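ORF10 (Moritella marina, PDB 6RIW) probably catalyses chain-extending condensations in polyunsaturated fatty acid synthesis, this piece being the ketosynthase-chain length factor didomain of a longer synthase. Local coordinates at residues V43-K57 against Y591-D603. Sequence-based numbering, arbitrary orientation.
Sequences VDPAKYTANKGDTDK and YRGRVNLTTQIED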
loop_
_atom_site.group_PDB
_atom_site.type_symbol
_atom_site.label_atom_id
_atom_site.label_comp_id
_atom_site.label_asym_id
_atom_site.label_seq_id
_atom_site.Cartn_x
_atom_site.Cartn_y
_atom_site.Cartn_z
ATOM N N VAL A 43 -3.672 23.051 -8.658
ATOM C CA VAL A 43 -4.147 23.737 -9.858
ATOM C C VAL A 43 -5.517 24.313 -9.514
ATOM O O VAL A 43 -6.127 23.944 -8.510
ATOM C CB VAL A 43 -4.293 22.787 -11.069
ATOM C CG1 VAL A 43 -2.937 22.244 -11.536
ATOM C CG2 VAL A 43 -5.237 21.651 -10.691
ATOM N N ASP A 44 -6.017 25.204 -10.361
ATOM C CA ASP A 44 -7.390 25.701 -10.227
ATOM C C ASP A 44 -8.365 24.566 -10.516
ATOM O O ASP A 44 -8.403 24.085 -11.658
ATOM C CB ASP A 44 -7.593 26.880 -11.190
ATOM C CG ASP A 44 -9.049 27.383 -11.254
ATOM O OD1 ASP A 44 -9.923 26.896 -10.508
ATOM O OD2 ASP A 44 -9.304 28.305 -12.071
ATOM N N PRO A 45 -9.153 24.102 -9.535
ATOM C CA PRO A 45 -10.024 22.935 -9.781
ATOM C C PRO A 45 -11.052 23.157 -10.881
ATOM O O PRO A 45 -11.428 22.200 -11.570
ATOM C CB PRO A 45 -10.702 22.711 -8.418
ATOM C CG PRO A 45 -9.757 23.341 -7.424
ATOM C CD PRO A 45 -9.195 24.536 -8.124
ATOM N N ALA A 46 -11.509 24.397 -11.078
ATOM C CA ALA A 46 -12.512 24.659 -12.111
ATOM C C ALA A 46 -12.006 24.299 -13.504
ATOM O O ALA A 46 -12.801 23.907 -14.363
ATOM C CB ALA A 46 -12.942 26.131 -12.069
ATOM N N LYS A 47 -10.694 24.428 -13.751
ATOM C CA LYS A 47 -10.125 24.049 -15.048
ATOM C C LYS A 47 -10.213 22.549 -15.316
ATOM O O LYS A 47 -10.008 22.123 -16.459
ATOM C CB LYS A 47 -8.658 24.482 -15.135
ATOM C CG LYS A 47 -8.458 25.984 -15.170
ATOM C CD LYS A 47 -8.588 26.509 -16.594
ATOM C CE LYS A 47 -8.546 28.038 -16.636
ATOM N NZ LYS A 47 -8.862 28.535 -18.007
ATOM N N TYR A 48 -10.451 21.743 -14.286
ATOM C CA TYR A 48 -10.498 20.293 -14.426
ATOM C C TYR A 48 -11.885 19.741 -14.141
ATOM O O TYR A 48 -12.046 18.515 -14.060
ATOM C CB TYR A 48 -9.451 19.641 -13.506
ATOM C CG TYR A 48 -8.051 19.901 -14.007
ATOM C CD1 TYR A 48 -7.370 21.056 -13.646
ATOM C CD2 TYR A 48 -7.434 19.022 -14.902
ATOM C CE1 TYR A 48 -6.094 21.315 -14.132
ATOM C CE2 TYR A 48 -6.154 19.283 -15.413
ATOM C CZ TYR A 48 -5.492 20.432 -15.013
ATOM O OH TYR A 48 -4.215 20.712 -15.474
ATOM N N THR A 49 -12.883 20.613 -13.979
ATOM C CA THR A 49 -14.244 20.216 -13.633
ATOM C C THR A 49 -15.123 20.268 -14.879
ATOM O O THR A 49 -15.118 21.265 -15.611
ATOM C CB THR A 49 -14.823 21.131 -12.543
ATOM O OG1 THR A 49 -13.980 21.111 -11.373
ATOM C CG2 THR A 49 -16.230 20.684 -12.141
ATOM N N ALA A 50 -15.869 19.193 -15.123
ATOM C CA ALA A 50 -16.849 19.179 -16.203
ATOM C C ALA A 50 -17.999 18.254 -15.830
ATOM O O ALA A 50 -18.324 18.113 -14.647
ATOM C CB ALA A 50 -16.193 18.746 -17.511
ATOM N N ASN A 51 -18.605 17.597 -16.810
ATOM C CA ASN A 51 -19.685 16.653 -16.561
ATOM C C ASN A 51 -19.165 15.218 -16.526
ATOM O O ASN A 51 -18.062 14.902 -16.990
ATOM C CB ASN A 51 -20.777 16.779 -17.631
ATOM C CG ASN A 51 -21.264 18.209 -17.807
ATOM O OD1 ASN A 51 -21.053 18.829 -18.853
ATOM N ND2 ASN A 51 -21.913 18.738 -16.782
ATOM N N LYS A 52 -20.007 14.341 -15.978
ATOM C CA LYS A 52 -19.727 12.913 -15.957
ATOM C C LYS A 52 -19.505 12.389 -17.368
ATOM O O LYS A 52 -20.241 12.729 -18.297
ATOM C CB LYS A 52 -20.888 12.163 -15.298
ATOM C CG LYS A 52 -20.725 10.662 -15.283
ATOM C CD LYS A 52 -21.344 10.088 -14.036
ATOM C CE LYS A 52 -22.794 10.502 -13.931
ATOM N NZ LYS A 52 -23.522 10.165 -15.185
ATOM N N GLY A 53 -18.472 11.560 -17.527
ATOM C CA GLY A 53 -18.112 11.027 -18.823
ATOM C C GLY A 53 -17.105 11.846 -19.603
ATOM O O GLY A 53 -16.642 11.379 -20.652
ATOM N N ASP A 54 -16.735 13.039 -19.125
ATOM C CA ASP A 54 -15.806 13.901 -19.847
ATOM C C ASP A 54 -14.365 13.508 -19.540
ATOM O O ASP A 54 -13.987 13.361 -18.375
ATOM C CB ASP A 54 -16.041 15.368 -19.483
ATOM C CG ASP A 54 -17.361 15.903 -20.035
ATOM O OD1 ASP A 54 -18.008 15.185 -20.832
ATOM O OD2 ASP A 54 -17.755 17.034 -19.668
ATOM N N THR A 55 -13.559 13.364 -20.587
ATOM C CA THR A 55 -12.203 12.842 -20.432
ATOM C C THR A 55 -11.290 13.844 -19.732
ATOM O O THR A 55 -11.313 15.040 -20.033
ATOM C CB THR A 55 -11.610 12.508 -21.802
ATOM O OG1 THR A 55 -12.554 11.755 -22.573
ATOM C CG2 THR A 55 -10.337 11.700 -21.638
ATOM N N ASP A 56 -10.448 13.332 -18.828
ATOM C CA ASP A 56 -9.476 14.125 -18.064
ATOM C C ASP A 56 -10.158 15.203 -17.221
ATOM O O ASP A 56 -9.559 16.243 -16.938
ATOM C CB ASP A 56 -8.401 14.760 -18.958
ATOM C CG ASP A 56 -7.676 13.740 -19.857
ATOM O OD1 ASP A 56 -7.376 12.610 -19.419
ATOM O OD2 ASP A 56 -7.404 14.080 -21.022
ATOM N N LYS A 57 -11.398 14.946 -16.784
ATOM C CA LYS A 57 -12.158 15.872 -15.951
ATOM C C LYS A 57 -12.788 15.119 -14.783
ATOM O O LYS A 57 -13.137 13.942 -14.904
ATOM C CB LYS A 57 -13.281 16.567 -16.753
ATOM C CG LYS A 57 -12.827 17.271 -17.998
ATOM C CD LYS A 57 -12.147 18.582 -17.656
ATOM C CE LYS A 57 -11.894 19.385 -18.924
ATOM N NZ LYS A 57 -10.957 20.509 -18.691
ATOM N N TYR A 591 0.006 9.251 -15.104
ATOM C CA TYR A 591 -1.389 9.601 -15.337
ATOM C C TYR A 591 -1.628 11.099 -15.140
ATOM O O TYR A 591 -2.207 11.771 -16.012
ATOM C CB TYR A 591 -2.307 8.781 -14.435
ATOM C CG TYR A 591 -3.729 9.205 -14.634
ATOM C CD1 TYR A 591 -4.359 9.006 -15.853
ATOM C CD2 TYR A 591 -4.427 9.852 -13.621
ATOM C CE1 TYR A 591 -5.663 9.444 -16.067
ATOM C CE2 TYR A 591 -5.728 10.281 -13.817
ATOM C CZ TYR A 591 -6.336 10.071 -15.043
ATOM O OH TYR A 591 -7.623 10.503 -15.235
ATOM N N ARG A 592 -1.213 11.648 -13.998
ATOM C CA ARG A 592 -1.276 13.107 -13.869
ATOM C C ARG A 592 -0.309 13.785 -14.838
ATOM O O ARG A 592 -0.572 14.902 -15.310
ATOM C CB ARG A 592 -0.985 13.543 -12.427
ATOM C CG ARG A 592 -1.129 15.066 -12.261
ATOM C CD ARG A 592 -1.083 15.541 -10.816
ATOM N NE ARG A 592 -1.151 17.007 -10.813
ATOM C CZ ARG A 592 -1.561 17.746 -9.785
ATOM N NH1 ARG A 592 -1.942 17.165 -8.661
ATOM N NH2 ARG A 592 -1.594 19.072 -9.889
ATOM N N GLY A 593 0.806 13.124 -15.155
ATOM C CA GLY A 593 1.684 13.624 -16.200
ATOM C C GLY A 593 0.941 13.926 -17.488
ATOM O O GLY A 593 1.271 14.884 -18.192
ATOM N N ARG A 594 -0.077 13.127 -17.806
ATOM C CA ARG A 594 -0.946 13.426 -18.947
ATOM C C ARG A 594 -1.987 14.495 -18.604
ATOM O O ARG A 594 -2.127 15.508 -19.304
ATOM C CB ARG A 594 -1.633 12.134 -19.404
ATOM C CG ARG A 594 -2.810 12.331 -20.369
ATOM C CD ARG A 594 -3.859 11.209 -20.334
ATOM N NE ARG A 594 -5.067 11.712 -20.992
ATOM C CZ ARG A 594 -5.301 11.642 -22.299
ATOM N NH1 ARG A 594 -4.438 11.036 -23.093
ATOM N NH2 ARG A 594 -6.408 12.184 -22.806
ATOM N N VAL A 595 -2.723 14.287 -17.528
ATOM C CA VAL A 595 -3.909 15.100 -17.250
ATOM C C VAL A 595 -3.538 16.569 -17.073
ATOM O O VAL A 595 -4.235 17.474 -17.561
ATOM C CB VAL A 595 -4.634 14.544 -16.015
ATOM C CG1 VAL A 595 -5.602 15.554 -15.465
ATOM C CG2 VAL A 595 -5.331 13.212 -16.368
ATOM N N ASN A 596 -2.410 16.828 -16.419
ATOM C CA ASN A 596 -2.049 18.198 -16.052
ATOM C C ASN A 596 -1.656 19.039 -17.263
ATOM O O ASN A 596 -1.635 20.276 -17.169
ATOM C CB ASN A 596 -0.915 18.155 -15.029
ATOM C CG ASN A 596 -0.998 19.264 -14.008
ATOM O OD1 ASN A 596 -0.906 19.014 -12.805
ATOM N ND2 ASN A 596 -1.113 20.515 -14.482
ATOM N N LEU A 597 -1.378 18.408 -18.405
ATOM C CA LEU A 597 -1.029 19.187 -19.585
ATOM C C LEU A 597 -2.172 20.106 -20.025
ATOM O O LEU A 597 -1.918 21.048 -20.770
ATOM C CB LEU A 597 -0.602 18.265 -20.732
ATOM C CG LEU A 597 0.738 17.558 -20.474
ATOM C CD1 LEU A 597 1.002 16.495 -21.562
ATOM C CD2 LEU A 597 1.850 18.564 -20.464
ATOM N N THR A 598 -3.411 19.840 -19.585
ATOM C CA THR A 598 -4.540 20.762 -19.783
ATOM C C THR A 598 -4.175 22.209 -19.449
ATOM O O THR A 598 -4.333 23.121 -20.270
ATOM C CB THR A 598 -5.728 20.326 -18.915
ATOM O OG1 THR A 598 -6.262 19.099 -19.424
ATOM C CG2 THR A 598 -6.831 21.392 -18.924
ATOM N N THR A 599 -3.714 22.447 -18.231
ATOM C CA THR A 599 -3.386 23.815 -17.866
ATOM C C THR A 599 -1.956 24.161 -18.208
ATOM O O THR A 599 -1.654 25.336 -18.443
ATOM C CB THR A 599 -3.641 24.057 -16.371
ATOM O OG1 THR A 599 -3.026 23.018 -15.596
ATOM C CG2 THR A 599 -5.142 24.077 -16.089
ATOM N N GLN A 600 -1.060 23.169 -18.271
ATOM C CA GLN A 600 0.311 23.478 -18.673
ATOM C C GLN A 600 0.366 24.029 -20.093
ATOM O O GLN A 600 1.077 25.009 -20.353
ATOM C CB GLN A 600 1.199 22.246 -18.562
ATOM C CG GLN A 600 1.505 21.891 -17.138
ATOM C CD GLN A 600 2.209 20.576 -17.070
ATOM O OE1 GLN A 600 1.560 19.538 -16.897
ATOM N NE2 GLN A 600 3.541 20.595 -17.249
ATOM N N ILE A 601 -0.376 23.420 -21.025
ATOM C CA ILE A 601 -0.331 23.891 -22.412
ATOM C C ILE A 601 -1.094 25.204 -22.547
ATOM O O ILE A 601 -0.652 26.124 -23.240
ATOM C CB ILE A 601 -0.895 22.825 -23.375
ATOM C CG1 ILE A 601 -0.067 21.534 -23.324
ATOM C CG2 ILE A 601 -0.938 23.375 -24.795
ATOM C CD1 ILE A 601 1.241 21.627 -24.021
ATOM N N GLU A 602 -2.241 25.318 -21.881
ATOM C CA GLU A 602 -2.969 26.590 -21.921
ATOM C C GLU A 602 -2.091 27.734 -21.424
ATOM O O GLU A 602 -1.987 28.783 -22.079
ATOM C CB GLU A 602 -4.261 26.501 -21.109
ATOM C CG GLU A 602 -5.066 27.798 -21.137
ATOM C CD GLU A 602 -6.357 27.727 -20.328
ATOM O OE1 GLU A 602 -6.355 27.185 -19.195
ATOM O OE2 GLU A 602 -7.382 28.240 -20.828
ATOM N N ASP A 603 -1.433 27.538 -20.273
ATOM C CA ASP A 603 -0.563 28.574 -19.717
ATOM C C ASP A 603 0.589 28.909 -20.651
ATOM O O ASP A 603 0.975 30.079 -20.778
ATOM C CB ASP A 603 -0.010 28.133 -18.361
ATOM C CG ASP A 603 -1.052 28.163 -17.262
ATOM O OD1 ASP A 603 -2.176 28.672 -17.502
ATOM O OD2 ASP A 603 -0.750 27.665 -16.151
HETATM O O HOH W 1 -8.249 10.744 -17.912
HETATM O O HOH W 2 -8.913 18.338 -18.356
#
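Asp56 and Arg594 meet side-on in a two-bond salt bridge. Arg594 NE gives a nearly straight bond to Asp56 OD1 (2.9 Å, 167°). Arg594 NH2 reaches the syn lone pair of Asp56 OD2 at 2.8 Å, in a more bent bond. The carboxylate lies at the edge of the guanidinium. Lys625 adds a second positive charge at Asp56 OD2, and Asp626 pairs with Arg594 NH1. A methionine in place of Arg594 would probably leave Asp626 without this mate and the Asp56 carboxylate freer to turn. A water links Asp56 OD1 to Tyr591 OH.

Tyr48 sets its ring against Val595, Thr598 and Thr599. With CG anti to the carbonyl carbon (chi1 -70°), the ring reaches the helices although the side chain does not set out toward them. Val595 O sits at the ring edge, near its plane, 3.4 Å from Tyr48 CE2. The same ring carbon packs on Val595 CG1 and Thr598 CB. Tyr48 OH and Thr599 OG1 share a short hydrogen bond of 2.6 Å. The Thr599 methyl CG2 comes obliquely to the ring, 3.5 Å from Tyr48 CE1.

The contact joins the two thiolase-fold units of the didomain. The loop before strand 62-64 belongs to the N-terminal ketosynthase, and the helices to the chain length factor.

Val43 CG1 touches Arg592 NH2 and Asn596 ND2. Arg592 is held by Asn596 OD1, which takes bonds from both NE and NH2, and by Asp227.

Lys47, an exposed residue, and Glu602 cross at about a right angle. Lys47 NZ meets Glu602 OE1 on its syn side at 3.1 Å; the bond to OE2 is weak. Lys47 CB and CG lie against Thr599 CG2, and the chain then bends at chi2 (-85°). A second water bridges Asp56 O, Lys57 NZ and Thr598 OG1, whose hydroxyl also bonds Lys625.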